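Local coordinates for vesicular integral-membrane protein VIP36 (Canis lupus familiaris, PDB 2DUO), which acts as a calcium-dependent intracellular lectin of the early secretory pathway, recognising high-mannose glycans and helping to transport and sort the glycoproteins that carry them, at residues L26-G31 against D92-G97; Y116-T121 against Y140-D145; I129-N134 against E150-T155. One frame throughout, in Å; residues are numbered along the deposited sequence.

Interaction 1: residues L26-G31 against D92-G97; sequences LWDFQG and DRLVPG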
# COMPACT_ATOMS: atom_id res chain seq x y z
N LEU A 26 -11.30 4.80 13.43
CA LEU A 26 -10.03 4.06 13.50
C LEU A 26 -8.99 4.57 12.50
O LEU A 26 -7.89 4.03 12.45
CB LEU A 26 -10.29 2.56 13.25
CG LEU A 26 -11.20 1.93 14.32
CD1 LEU A 26 -11.67 0.53 13.91
CD2 LEU A 26 -10.49 1.92 15.65
N TRP A 27 -9.36 5.57 11.70
CA TRP A 27 -8.51 6.09 10.61
C TRP A 27 -8.60 7.60 10.59
O TRP A 27 -9.65 8.14 10.93
CB TRP A 27 -8.95 5.52 9.25
CG TRP A 27 -8.86 4.02 9.28
CD1 TRP A 27 -9.79 3.16 9.81
CD2 TRP A 27 -7.75 3.22 8.86
NE1 TRP A 27 -9.33 1.87 9.73
CE2 TRP A 27 -8.09 1.87 9.15
CE3 TRP A 27 -6.52 3.50 8.23
CZ2 TRP A 27 -7.23 0.80 8.83
CZ3 TRP A 27 -5.66 2.45 7.93
CH2 TRP A 27 -6.02 1.10 8.23
N ASP A 28 -7.49 8.26 10.22
CA ASP A 28 -7.47 9.71 9.92
C ASP A 28 -7.44 9.84 8.41
O ASP A 28 -6.79 9.04 7.72
CB ASP A 28 -6.22 10.39 10.50
CG ASP A 28 -6.21 10.40 12.00
OD1 ASP A 28 -7.15 10.96 12.60
OD2 ASP A 28 -5.27 9.85 12.59
N PHE A 29 -8.19 10.79 7.87
CA PHE A 29 -8.34 10.97 6.42
C PHE A 29 -7.66 12.27 6.04
O PHE A 29 -7.95 13.29 6.63
CB PHE A 29 -9.83 10.95 5.99
CG PHE A 29 -10.56 9.71 6.45
CD1 PHE A 29 -10.98 9.59 7.78
CD2 PHE A 29 -10.80 8.67 5.57
CE1 PHE A 29 -11.62 8.43 8.23
CE2 PHE A 29 -11.46 7.51 6.01
CZ PHE A 29 -11.85 7.39 7.34
N GLN A 30 -6.75 12.23 5.07
CA GLN A 30 -5.89 13.37 4.80
C GLN A 30 -5.89 13.74 3.33
O GLN A 30 -6.11 12.88 2.47
CB GLN A 30 -4.46 13.06 5.30
CG GLN A 30 -3.41 14.19 5.15
CD GLN A 30 -2.94 14.34 3.72
OE1 GLN A 30 -2.90 13.36 2.98
NE2 GLN A 30 -2.60 15.56 3.31
N GLY A 31 -5.64 15.01 3.03
CA GLY A 31 -5.48 15.43 1.64
C GLY A 31 -6.77 15.28 0.83
O GLY A 31 -7.86 15.50 1.35
N ASP A 92 6.32 7.24 10.33
CA ASP A 92 5.56 8.48 10.29
C ASP A 92 4.28 8.27 9.52
O ASP A 92 4.12 7.26 8.84
CB ASP A 92 6.39 9.58 9.59
CG ASP A 92 7.73 9.86 10.32
OD1 ASP A 92 7.84 9.59 11.54
OD2 ASP A 92 8.67 10.33 9.65
N ARG A 93 3.36 9.24 9.60
CA ARG A 93 2.06 9.13 8.96
C ARG A 93 1.55 10.53 8.56
O ARG A 93 2.11 11.53 8.98
CB ARG A 93 1.07 8.51 9.95
CG ARG A 93 1.17 9.16 11.34
CD ARG A 93 -0.06 9.01 12.13
NE ARG A 93 0.12 9.58 13.46
CZ ARG A 93 -0.78 9.51 14.43
NH1 ARG A 93 -1.93 8.88 14.23
NH2 ARG A 93 -0.51 10.06 15.61
N LEU A 94 0.51 10.56 7.74
CA LEU A 94 -0.24 11.78 7.42
C LEU A 94 0.47 12.89 6.60
O LEU A 94 -0.13 13.96 6.38
CB LEU A 94 -0.85 12.37 8.72
CG LEU A 94 -1.93 11.51 9.41
CD1 LEU A 94 -2.19 12.03 10.84
CD2 LEU A 94 -3.18 11.51 8.59
N VAL A 95 1.70 12.64 6.15
CA VAL A 95 2.46 13.66 5.42
C VAL A 95 2.36 13.37 3.94
O VAL A 95 2.73 12.27 3.50
CB VAL A 95 3.96 13.73 5.84
CG1 VAL A 95 4.68 14.86 5.07
CG2 VAL A 95 4.16 13.90 7.37
N PRO A 96 1.80 14.32 3.16
CA PRO A 96 1.68 14.12 1.72
C PRO A 96 3.02 14.36 1.03
O PRO A 96 3.92 14.93 1.62
CB PRO A 96 0.64 15.16 1.31
CG PRO A 96 0.85 16.28 2.30
CD PRO A 96 1.22 15.61 3.59
N GLY A 97 3.15 13.89 -0.20
CA GLY A 97 4.35 14.06 -0.94
C GLY A 97 4.21 13.42 -2.29
O GLY A 97 3.10 13.08 -2.73
O HOH W 1 -3.17 8.41 11.94
O HOH W 2 -4.76 9.78 15.21
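Leu-94 lies between the side chains of Asp-28 and Gln-30, two residues apart on one strand, and touches both with the same methyl. Its CD2 sits 3.8 Å from CB of Asp-28 and 3.9 Å from CB of Gln-30, so the apolar part of the meeting uses the stems of two polar residues. The leucine crosses the aspartate side chain at about a right angle.

Gln-30 continues the contact along the loop. CG lies anti to the backbone N (chi1 -178°), which brings it within 3.5 Å of the carbonyl O of Leu-94. The bend at the next torsion (chi2 -76°) then carries the amide on, and NE2 of Gln-30 is 3.7 Å from CG of Pro-96 and nearly as close to CB and CD, a van der Waals meeting with the ring. The other end of the amide is engaged separately: OE1 is hydrogen-bonded to OG of Ser-52.

At the far end of the contact, charges meet through water. OD2 of Asp-28 and NH1 of Arg-93 are 3.8 Å apart, a long salt bridge in which the oxygen stands well out of the guanidinium plane and no N-H points at it. Two waters bridge them. One lies 2.6 Å from both OD2 of Asp-28 and NH1 of Arg-93; it accepts from NH1 and can donate to OD2, though other acceptors compete for its protons. The second donates to OD2 and accepts only weakly from NH1. NH1 also makes a weak hydrogen bond to the carbonyl of His-56.

This surface contact lays the loop that follows strand 84-90 against strand 27-31, an outermost strand of the seven-stranded sheet in the legume-lectin-like beta sandwich. The adjacent strand 50-55 takes part, with Trp-54 touching both Arg-93 and Leu-94.

Interaction 2: residues Y116-T121 against Y140-D145; sequences YPNDET and YDHSKD. With CA (calcium ion), chain C.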
# COMPACT_ATOMS: atom_id res chain seq x y z
N TYR A 116 1.47 3.64 -14.17
CA TYR A 116 1.94 4.37 -15.35
C TYR A 116 3.46 4.34 -15.52
O TYR A 116 4.17 4.69 -14.60
CB TYR A 116 1.46 5.83 -15.30
CG TYR A 116 1.90 6.66 -16.49
CD1 TYR A 116 1.20 6.58 -17.70
CD2 TYR A 116 3.02 7.50 -16.40
CE1 TYR A 116 1.61 7.33 -18.81
CE2 TYR A 116 3.43 8.28 -17.51
CZ TYR A 116 2.72 8.17 -18.71
OH TYR A 116 3.11 8.93 -19.80
N PRO A 117 3.96 3.94 -16.73
CA PRO A 117 5.42 3.93 -16.94
C PRO A 117 5.94 5.36 -17.16
O PRO A 117 5.88 5.91 -18.28
CB PRO A 117 5.60 3.07 -18.20
CG PRO A 117 4.29 3.26 -18.99
CD PRO A 117 3.22 3.48 -17.93
N ASN A 118 6.45 5.95 -16.09
CA ASN A 118 7.10 7.26 -16.20
C ASN A 118 8.42 7.13 -16.93
O ASN A 118 8.87 8.06 -17.60
CB ASN A 118 7.32 7.87 -14.82
CG ASN A 118 6.02 8.22 -14.12
OD1 ASN A 118 5.41 7.37 -13.48
ND2 ASN A 118 5.59 9.47 -14.26
N ASP A 119 9.02 5.94 -16.80
CA ASP A 119 10.36 5.68 -17.31
C ASP A 119 10.30 5.39 -18.81
O ASP A 119 9.78 4.35 -19.23
CB ASP A 119 10.98 4.50 -16.53
CG ASP A 119 12.41 4.16 -16.94
OD1 ASP A 119 12.98 4.82 -17.83
OD2 ASP A 119 12.98 3.22 -16.35
N GLU A 120 10.85 6.32 -19.60
CA GLU A 120 10.88 6.21 -21.07
C GLU A 120 11.71 5.02 -21.58
O GLU A 120 11.55 4.57 -22.72
CB GLU A 120 11.37 7.53 -21.69
CG GLU A 120 10.32 8.65 -21.65
CD GLU A 120 10.93 10.05 -21.57
OE1 GLU A 120 10.64 10.89 -22.46
OE2 GLU A 120 11.70 10.32 -20.61
N THR A 121 12.62 4.53 -20.75
CA THR A 121 13.44 3.38 -21.11
C THR A 121 13.17 2.23 -20.16
O THR A 121 14.08 1.44 -19.89
CB THR A 121 14.96 3.70 -21.10
OG1 THR A 121 15.34 4.16 -19.80
CG2 THR A 121 15.31 4.77 -22.16
N TYR A 140 12.37 7.61 -3.49
CA TYR A 140 11.68 6.95 -4.58
C TYR A 140 11.78 7.84 -5.81
O TYR A 140 11.29 8.96 -5.82
CB TYR A 140 10.20 6.77 -4.22
CG TYR A 140 9.38 6.19 -5.34
CD1 TYR A 140 9.41 4.83 -5.62
CD2 TYR A 140 8.54 7.01 -6.11
CE1 TYR A 140 8.63 4.28 -6.68
CE2 TYR A 140 7.77 6.48 -7.17
CZ TYR A 140 7.83 5.13 -7.43
OH TYR A 140 7.07 4.61 -8.46
N ASP A 141 12.41 7.34 -6.86
CA ASP A 141 12.55 8.15 -8.08
C ASP A 141 11.33 7.95 -8.98
O ASP A 141 11.28 7.03 -9.81
CB ASP A 141 13.84 7.79 -8.82
CG ASP A 141 14.08 8.67 -10.02
OD1 ASP A 141 15.19 8.60 -10.56
OD2 ASP A 141 13.17 9.45 -10.41
N HIS A 142 10.34 8.82 -8.79
CA HIS A 142 9.04 8.70 -9.47
C HIS A 142 9.20 8.73 -11.00
O HIS A 142 8.57 7.94 -11.73
CB HIS A 142 8.10 9.81 -8.97
CG HIS A 142 6.80 9.86 -9.70
ND1 HIS A 142 5.77 8.97 -9.47
CD2 HIS A 142 6.36 10.68 -10.69
CE1 HIS A 142 4.76 9.25 -10.26
NE2 HIS A 142 5.09 10.28 -11.02
N SER A 143 10.09 9.60 -11.47
CA SER A 143 10.38 9.70 -12.91
C SER A 143 10.87 8.39 -13.55
O SER A 143 10.76 8.24 -14.77
CB SER A 143 11.36 10.86 -13.18
OG SER A 143 12.71 10.50 -12.94
N LYS A 144 11.40 7.46 -12.74
CA LYS A 144 11.92 6.18 -13.23
C LYS A 144 11.19 4.99 -12.60
O LYS A 144 11.72 3.87 -12.56
CB LYS A 144 13.44 6.08 -13.01
CG LYS A 144 14.24 7.20 -13.71
CD LYS A 144 14.30 7.04 -15.24
CE LYS A 144 15.19 5.89 -15.66
NZ LYS A 144 15.33 5.84 -17.16
N ASP A 145 9.96 5.24 -12.16
CA ASP A 145 9.12 4.22 -11.51
C ASP A 145 9.87 3.46 -10.40
O ASP A 145 9.74 2.24 -10.29
CB ASP A 145 8.60 3.24 -12.58
CG ASP A 145 8.02 3.97 -13.78
OD1 ASP A 145 8.53 3.77 -14.90
OD2 ASP A 145 7.06 4.76 -13.59
CA CA C . 5.01 5.30 -12.47
O HOH W 3 10.38 1.72 -15.05
O HOH W 4 6.19 6.29 -10.57
O HOH W 5 2.97 6.53 -11.87
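Asp-145 meets two successive backbone amides while holding a calcium ion. Its OD2 binds the metal at 2.4 Å and also accepts from N of Asn-118 (2.8 Å) through its syn lone pair. OD1 takes N of Asp-119 at 2.9 Å, from 34° out of the carboxylate plane, and a proton from a water that also donates to OD2 of Asp-119. The metal and the amides together thus fix the rotation of this carboxylate.

Carbonyl O of Tyr-116, OD1 of Asn-118 and two waters are further calcium ligands, and both carboxylate oxygens of Asp-114 complete the seven. One of the waters donates to O of His-142 and is hydrogen-bonded to OH of Tyr-140. OD1 of Asn-118 lies over one face of the His-142 ring, with amide and ring planes 58° apart. All three residues belong to the carbohydrate-binding site, and the ligation of Tyr-116 and Asn-118 is consistent with the metal holding part of the sugar-binding surface in order.

Asp-119 OD1 accepts three donors: NZ of Lys-144 in a 2.6 Å salt bridge from above the carboxylate plane, and both N and OG1 of Thr-121, the former making an Asx turn. OD2 of Asp-119 forms a salt bridge with Arg-147.

The two loops flank strand 128-135: 116-121 follows strand 109-114 and leads into it, while 140-145 leaves it toward strand 152-155.

Interaction 3: residues I129-N134 against E150-T155; sequences ISVMVN and ELAGCT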
# COMPACT_ATOMS: atom_id res chain seq x y z
N ILE A 129 3.45 -3.85 -9.63
CA ILE A 129 3.45 -3.82 -8.17
C ILE A 129 4.84 -4.16 -7.66
O ILE A 129 5.45 -5.13 -8.10
CB ILE A 129 2.43 -4.83 -7.58
CG1 ILE A 129 1.02 -4.53 -8.10
CG2 ILE A 129 2.51 -4.84 -6.03
CD1 ILE A 129 -0.03 -5.63 -7.75
N SER A 130 5.35 -3.34 -6.74
CA SER A 130 6.69 -3.56 -6.19
C SER A 130 6.75 -3.19 -4.71
O SER A 130 5.81 -2.58 -4.14
CB SER A 130 7.74 -2.80 -7.00
OG SER A 130 7.54 -1.40 -6.91
N VAL A 131 7.83 -3.60 -4.08
CA VAL A 131 8.02 -3.28 -2.67
C VAL A 131 9.35 -2.52 -2.48
O VAL A 131 10.31 -2.71 -3.23
CB VAL A 131 7.98 -4.53 -1.77
CG1 VAL A 131 6.55 -5.13 -1.69
CG2 VAL A 131 9.00 -5.59 -2.23
N MET A 132 9.38 -1.71 -1.43
CA MET A 132 10.56 -0.93 -1.09
C MET A 132 10.66 -0.90 0.45
O MET A 132 9.65 -0.79 1.13
CB MET A 132 10.41 0.47 -1.71
CG MET A 132 11.50 1.46 -1.34
SD MET A 132 11.20 2.99 -2.23
CE MET A 132 12.62 3.96 -1.68
N VAL A 133 11.86 -1.06 0.97
CA VAL A 133 12.13 -0.93 2.40
C VAL A 133 13.10 0.24 2.56
O VAL A 133 14.09 0.33 1.83
CB VAL A 133 12.68 -2.25 2.98
CG1 VAL A 133 13.11 -2.08 4.46
CG2 VAL A 133 11.60 -3.34 2.88
N ASN A 134 12.82 1.15 3.49
CA ASN A 134 13.57 2.41 3.56
C ASN A 134 13.90 2.72 5.02
O ASN A 134 13.08 2.49 5.91
CB ASN A 134 12.71 3.54 2.93
CG ASN A 134 13.51 4.79 2.50
OD1 ASN A 134 14.69 4.98 2.85
ND2 ASN A 134 12.84 5.65 1.72
N GLU A 150 13.72 -0.63 -6.11
CA GLU A 150 12.80 -1.80 -6.10
C GLU A 150 13.44 -3.07 -5.54
O GLU A 150 14.49 -3.51 -6.03
CB GLU A 150 12.32 -2.10 -7.53
CG GLU A 150 11.53 -3.41 -7.67
CD GLU A 150 11.31 -3.86 -9.13
OE1 GLU A 150 11.59 -3.05 -10.04
OE2 GLU A 150 10.84 -5.00 -9.35
N LEU A 151 12.82 -3.68 -4.52
CA LEU A 151 13.32 -4.95 -4.00
C LEU A 151 12.91 -6.13 -4.88
O LEU A 151 13.70 -7.05 -5.12
CB LEU A 151 12.82 -5.18 -2.57
CG LEU A 151 13.47 -4.31 -1.48
CD1 LEU A 151 12.85 -4.69 -0.16
CD2 LEU A 151 14.98 -4.51 -1.44
N ALA A 152 11.65 -6.09 -5.32
CA ALA A 152 11.01 -7.15 -6.09
C ALA A 152 9.69 -6.57 -6.57
O ALA A 152 9.19 -5.59 -6.00
CB ALA A 152 10.76 -8.40 -5.23
N GLY A 153 9.11 -7.19 -7.59
CA GLY A 153 7.85 -6.73 -8.12
C GLY A 153 7.31 -7.71 -9.15
O GLY A 153 7.91 -8.76 -9.40
N CYS A 154 6.15 -7.37 -9.70
CA CYS A 154 5.50 -8.21 -10.70
C CYS A 154 4.55 -7.33 -11.48
O CYS A 154 4.02 -6.37 -10.94
CB CYS A 154 4.73 -9.36 -10.01
SG CYS A 154 3.12 -8.91 -9.26
N THR A 155 4.32 -7.63 -12.76
CA THR A 155 3.29 -6.91 -13.52
C THR A 155 1.91 -7.36 -13.02
O THR A 155 1.77 -8.50 -12.54
CB THR A 155 3.46 -7.06 -15.06
OG1 THR A 155 2.54 -6.17 -15.71
CG2 THR A 155 3.21 -8.50 -15.54
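Ile-129 and Cys-154 form an antiparallel hydrogen-bonded pair at one end of the contact. Ile-129 N donates to Cys-154 O (2.9 Å); the return bond, Cys-154 N to Ile-129 O, is present but less surely placed. Toward the other end the pairing shifts. Val-131 N donates to Ala-152 O at 3.1 Å, whereas Val-131 O receives N of Leu-151 (3.0 Å) almost straight, with 171° at the hydrogen. Two consecutive residues therefore serve one valine, as in a beta bulge.

Between these bonds, Ser-130 and Gly-153 make a non-hydrogen-bonded pair whose CA atoms are only 3.9 Å apart. Here Ser-130 CA gives a CA-H...O contact to Ala-152 O (3.2 Å).

The short segments run at 170° to each other, joining strand 152-155, one of the two outermost strands of its sheet, to strand 128-135. This is one sheet of the legume-lectin beta sandwich. Ile-129, Val-131 and Ala-152 face the second sheet, where Val-131 meets Leu-176, Val-178 and Ile-192.

Leu-151 straddles two valines: its CB lies against Val-131 CG2, while CD1 reaches Val-133 CG2 at 3.6 Å, because CG stands anti to the carbonyl carbon (chi1 -72°).

A covalent tie joins this edge to strand 189-198, through the disulfide of Cys-154 with Cys-191.

Beside Ser-130, Glu-150 lays its CG against the serine CB (3.9 Å). The extended chain of Glu-150 carries the carboxylate to the hydroxyl of Tyr-128 and into a salt bridge with Arg-124.

How the interactions relate
From the N terminus, interaction 1 comes first: strand 27-31 is met again by the loop 92-97 after five intervening strands, and the loop it closes is finished before the others begin. Interactions 2 and 3 then cross. Their segments alternate, 116-121, 129-134, 140-145 and 150-155, so the calcium-bound loops and the strand pair are interwoven, and Met-132 CE packs near Tyr-140 N. Interactions 1 and 3 reach opposite edges of the same seven-stranded sheet, their centres about 22 Å apart on opposite sides of the chain's centre. Interaction 2 joins loops beside the edge that interaction 3 builds, linking the sandwich to the glycan-binding surface.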